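Local coordinates for protein cytochrome P450 RhF (Acinetobacter radioresistens, PDB 6RO8) that binds heme b in this P450 domain of a longer, self-sufficient class VII enzyme and probably oxidises organic substrates as a monooxygenase, at residues 306-311 against 372-377. Residues are numbered along the deposited sequence; the frame is centred on the assembly and turned at random.
Sequences AVEECL and LTFGYG. With HEM (protoporphyrin IX containing Fe), chain B.
L311 and T373 both hold their leading groups beside the backbone N: L311 turns CG there (chi1 -72°), reaching F374 with CD1, and T373 sets OG1 there (chi1 -55°), facing the carbonyl of L311. T373 OG1 donates to L311 O at 2.5 Å, from above the carbonyl plane, and T373 CG2 packs 3.6 Å from the heme methyl CMB. L311 CD1 lies 3.5 Å from both CE2 and CZ of F374, the two side chains crossing at a slant. The CD1/CE1 part of the ring lies obliquely against the pyrrole, CE1 3.6 Å from HEM C2B, so leucine and pyrrole meet different parts of the phenyl from the same side of its plane. E308 OE1 comes up at the ring edge, 4.3 Å from F374 CE2, and is held by a hydrogen bond with H371 and a salt bridge to R388. L372 to G375 form a type I turn, beyond which Y376 N bonds weakly to the propionate oxygen HEM O2A. This is the start of the proximal heme-binding loop, whose FGxGxHxC signature runs from F374 to C381, the axial iron ligand, which F374 touches and meets in backbone hydrogen bonds. E309 and R312 are the ExxR pair of the K helix, 303-314, and R365 completes the Glu-Arg-Arg triad on E309 OE2; the helix packs through C310 and L311 on helix 273-288 and through V307 on helix 384-401.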
loop_
_atom_site.group_PDB
_atom_site.type_symbol
_atom_site.label_atom_id
_atom_site.label_comp_id
_atom_site.label_asym_id
_atom_site.label_seq_id
_atom_site.Cartn_x
_atom_site.Cartn_y
_atom_site.Cartn_z
ATOM N N ALA A 306 -3.975 -17.584 -6.699
ATOM C CA ALA A 306 -4.378 -16.517 -7.606
ATOM C C ALA A 306 -4.188 -15.136 -6.974
ATOM O O ALA A 306 -3.728 -14.196 -7.640
ATOM C CB ALA A 306 -5.833 -16.719 -8.017
ATOM N N VAL A 307 -4.555 -14.984 -5.696
ATOM C CA VAL A 307 -4.366 -13.703 -5.022
ATOM C C VAL A 307 -2.888 -13.337 -5.009
ATOM O O VAL A 307 -2.512 -12.194 -5.292
ATOM C CB VAL A 307 -4.962 -13.748 -3.599
ATOM C CG1 VAL A 307 -4.404 -12.644 -2.715
ATOM C CG2 VAL A 307 -6.451 -13.637 -3.679
ATOM N N GLU A 308 -2.028 -14.314 -4.734
ATOM C CA GLU A 308 -0.595 -14.053 -4.734
ATOM C C GLU A 308 -0.110 -13.614 -6.116
ATOM O O GLU A 308 0.710 -12.700 -6.229
ATOM C CB GLU A 308 0.151 -15.299 -4.259
ATOM C CG GLU A 308 1.380 -15.008 -3.419
ATOM C CD GLU A 308 1.095 -14.192 -2.166
ATOM O OE1 GLU A 308 1.976 -13.405 -1.777
ATOM O OE2 GLU A 308 0.013 -14.338 -1.555
ATOM N N GLU A 309 -0.617 -14.239 -7.186
ATOM C CA GLU A 309 -0.188 -13.826 -8.520
ATOM C C GLU A 309 -0.717 -12.438 -8.884
ATOM O O GLU A 309 -0.075 -11.711 -9.651
ATOM C CB GLU A 309 -0.616 -14.874 -9.550
ATOM C CG GLU A 309 -0.460 -14.452 -11.006
ATOM C CD GLU A 309 0.980 -14.426 -11.456
ATOM O OE1 GLU A 309 1.857 -14.583 -10.578
ATOM O OE2 GLU A 309 1.239 -14.257 -12.679
ATOM N N CYS A 310 -1.879 -12.056 -8.345
ATOM C CA CYS A 310 -2.374 -10.684 -8.496
ATOM C C CYS A 310 -1.513 -9.670 -7.767
ATOM O O CYS A 310 -1.225 -8.590 -8.309
ATOM C CB CYS A 310 -3.836 -10.594 -8.025
ATOM S SG CYS A 310 -5.037 -11.361 -9.119
ATOM N N LEU A 311 -1.130 -9.999 -6.533
ATOM C CA LEU A 311 -0.225 -9.154 -5.767
ATOM C C LEU A 311 1.120 -8.957 -6.477
ATOM O O LEU A 311 1.714 -7.863 -6.430
ATOM C CB LEU A 311 -0.008 -9.775 -4.393
ATOM C CG LEU A 311 -1.212 -9.689 -3.438
ATOM C CD1 LEU A 311 -0.929 -10.431 -2.113
ATOM C CD2 LEU A 311 -1.571 -8.209 -3.183
ATOM N N LEU A 372 7.574 -8.760 -4.427
ATOM C CA LEU A 372 8.058 -7.785 -3.448
ATOM C C LEU A 372 7.017 -6.731 -3.075
ATOM O O LEU A 372 7.375 -5.710 -2.493
ATOM C CB LEU A 372 9.337 -7.106 -3.955
ATOM C CG LEU A 372 10.459 -8.106 -4.232
ATOM C CD1 LEU A 372 11.677 -7.452 -4.861
ATOM C CD2 LEU A 372 10.837 -8.790 -2.940
ATOM N N THR A 373 5.737 -6.960 -3.389
ATOM C CA THR A 373 4.687 -5.995 -3.058
ATOM C C THR A 373 4.589 -5.784 -1.550
ATOM O O THR A 373 4.210 -4.696 -1.102
ATOM C CB THR A 373 3.337 -6.471 -3.650
ATOM O OG1 THR A 373 3.466 -6.705 -5.055
ATOM C CG2 THR A 373 2.219 -5.476 -3.466
ATOM N N PHE A 374 4.953 -6.782 -0.747
ATOM C CA PHE A 374 4.917 -6.619 0.709
ATOM C C PHE A 374 6.256 -6.187 1.288
ATOM O O PHE A 374 6.401 -6.140 2.523
ATOM C CB PHE A 374 4.474 -7.918 1.406
ATOM C CG PHE A 374 3.019 -8.257 1.205
ATOM C CD1 PHE A 374 2.029 -7.336 1.496
ATOM C CD2 PHE A 374 2.647 -9.507 0.716
ATOM C CE1 PHE A 374 0.690 -7.657 1.302
ATOM C CE2 PHE A 374 1.318 -9.840 0.518
ATOM C CZ PHE A 374 0.334 -8.917 0.812
ATOM N N GLY A 375 7.228 -5.881 0.425
ATOM C CA GLY A 375 8.592 -5.687 0.851
ATOM C C GLY A 375 9.298 -7.002 1.131
ATOM O O GLY A 375 8.831 -8.095 0.802
ATOM N N TYR A 376 10.460 -6.873 1.761
ATOM C CA TYR A 376 11.308 -8.012 2.069
ATOM C C TYR A 376 12.181 -7.622 3.255
ATOM O O TYR A 376 12.634 -6.475 3.349
ATOM C CB TYR A 376 12.159 -8.408 0.852
ATOM C CG TYR A 376 13.079 -9.589 1.053
ATOM C CD1 TYR A 376 12.637 -10.886 0.825
ATOM C CD2 TYR A 376 14.402 -9.408 1.446
ATOM C CE1 TYR A 376 13.482 -11.980 0.991
ATOM C CE2 TYR A 376 15.261 -10.501 1.622
ATOM C CZ TYR A 376 14.793 -11.789 1.393
ATOM O OH TYR A 376 15.635 -12.885 1.560
ATOM N N GLY A 377 12.386 -8.567 4.171
ATOM C CA GLY A 377 13.284 -8.337 5.287
ATOM C C GLY A 377 12.695 -7.610 6.481
ATOM O O GLY A 377 11.594 -7.922 6.937
HETATM C CHA HEM B . 4.878 -2.570 5.883
HETATM C CHB HEM B . 2.471 -3.200 1.700
HETATM C CHC HEM B . -1.659 -4.160 4.107
HETATM C CHD HEM B . 0.673 -3.057 8.224
HETATM C C1A HEM B . 4.598 -2.636 4.536
HETATM C C2A HEM B . 5.512 -2.379 3.437
HETATM C C3A HEM B . 4.853 -2.551 2.296
HETATM C C4A HEM B . 3.482 -2.919 2.606
HETATM C CMA HEM B . 5.467 -2.378 0.891
HETATM C CAA HEM B . 7.003 -1.989 3.558
HETATM C CBA HEM B . 7.810 -3.258 3.367
HETATM C CGA HEM B . 9.282 -3.012 3.551
HETATM O O1A HEM B . 9.680 -1.846 3.793
HETATM O O2A HEM B . 10.052 -3.997 3.455
HETATM C C1B HEM B . 1.186 -3.598 1.984
HETATM C C2B HEM B . 0.224 -4.094 1.019
HETATM C C3B HEM B . -0.929 -4.348 1.682
HETATM C C4B HEM B . -0.726 -4.026 3.089
HETATM C CMB HEM B . 0.540 -4.267 -0.492
HETATM C CAB HEM B . -2.271 -4.913 1.160
HETATM C CBB HEM B . -2.466 -5.447 -0.046
HETATM C C1C HEM B . -1.397 -3.944 5.442
HETATM C C2C HEM B . -2.319 -4.058 6.559
HETATM C C3C HEM B . -1.641 -3.750 7.688
HETATM C C4C HEM B . -0.288 -3.437 7.323
HETATM C CMC HEM B . -3.800 -4.473 6.412
HETATM C CAC HEM B . -2.081 -3.695 9.177
HETATM C CBC HEM B . -3.332 -3.941 9.570
HETATM C C1D HEM B . 1.997 -2.804 7.963
HETATM C C2D HEM B . 2.993 -2.432 8.940
HETATM C C3D HEM B . 4.154 -2.307 8.306
HETATM C C4D HEM B . 3.941 -2.593 6.892
HETATM C CMD HEM B . 2.769 -2.211 10.451
HETATM C CAD HEM B . 5.477 -1.893 8.991
HETATM C CBD HEM B . 6.239 -3.089 9.542
HETATM C CGD HEM B . 7.682 -2.694 9.763
HETATM O O1D HEM B . 8.022 -1.522 9.500
HETATM O O2D HEM B . 8.505 -3.543 10.189
HETATM N NA HEM B . 3.371 -2.946 3.987
HETATM N NB HEM B . 0.573 -3.570 3.229
HETATM N NC HEM B . -0.171 -3.560 5.957
HETATM N ND HEM B . 2.612 -2.897 6.724
HETATM FE FE HEM B . 1.566 -3.256 4.990
HETATM O O HOH W 1 1.220 -0.981 4.909
#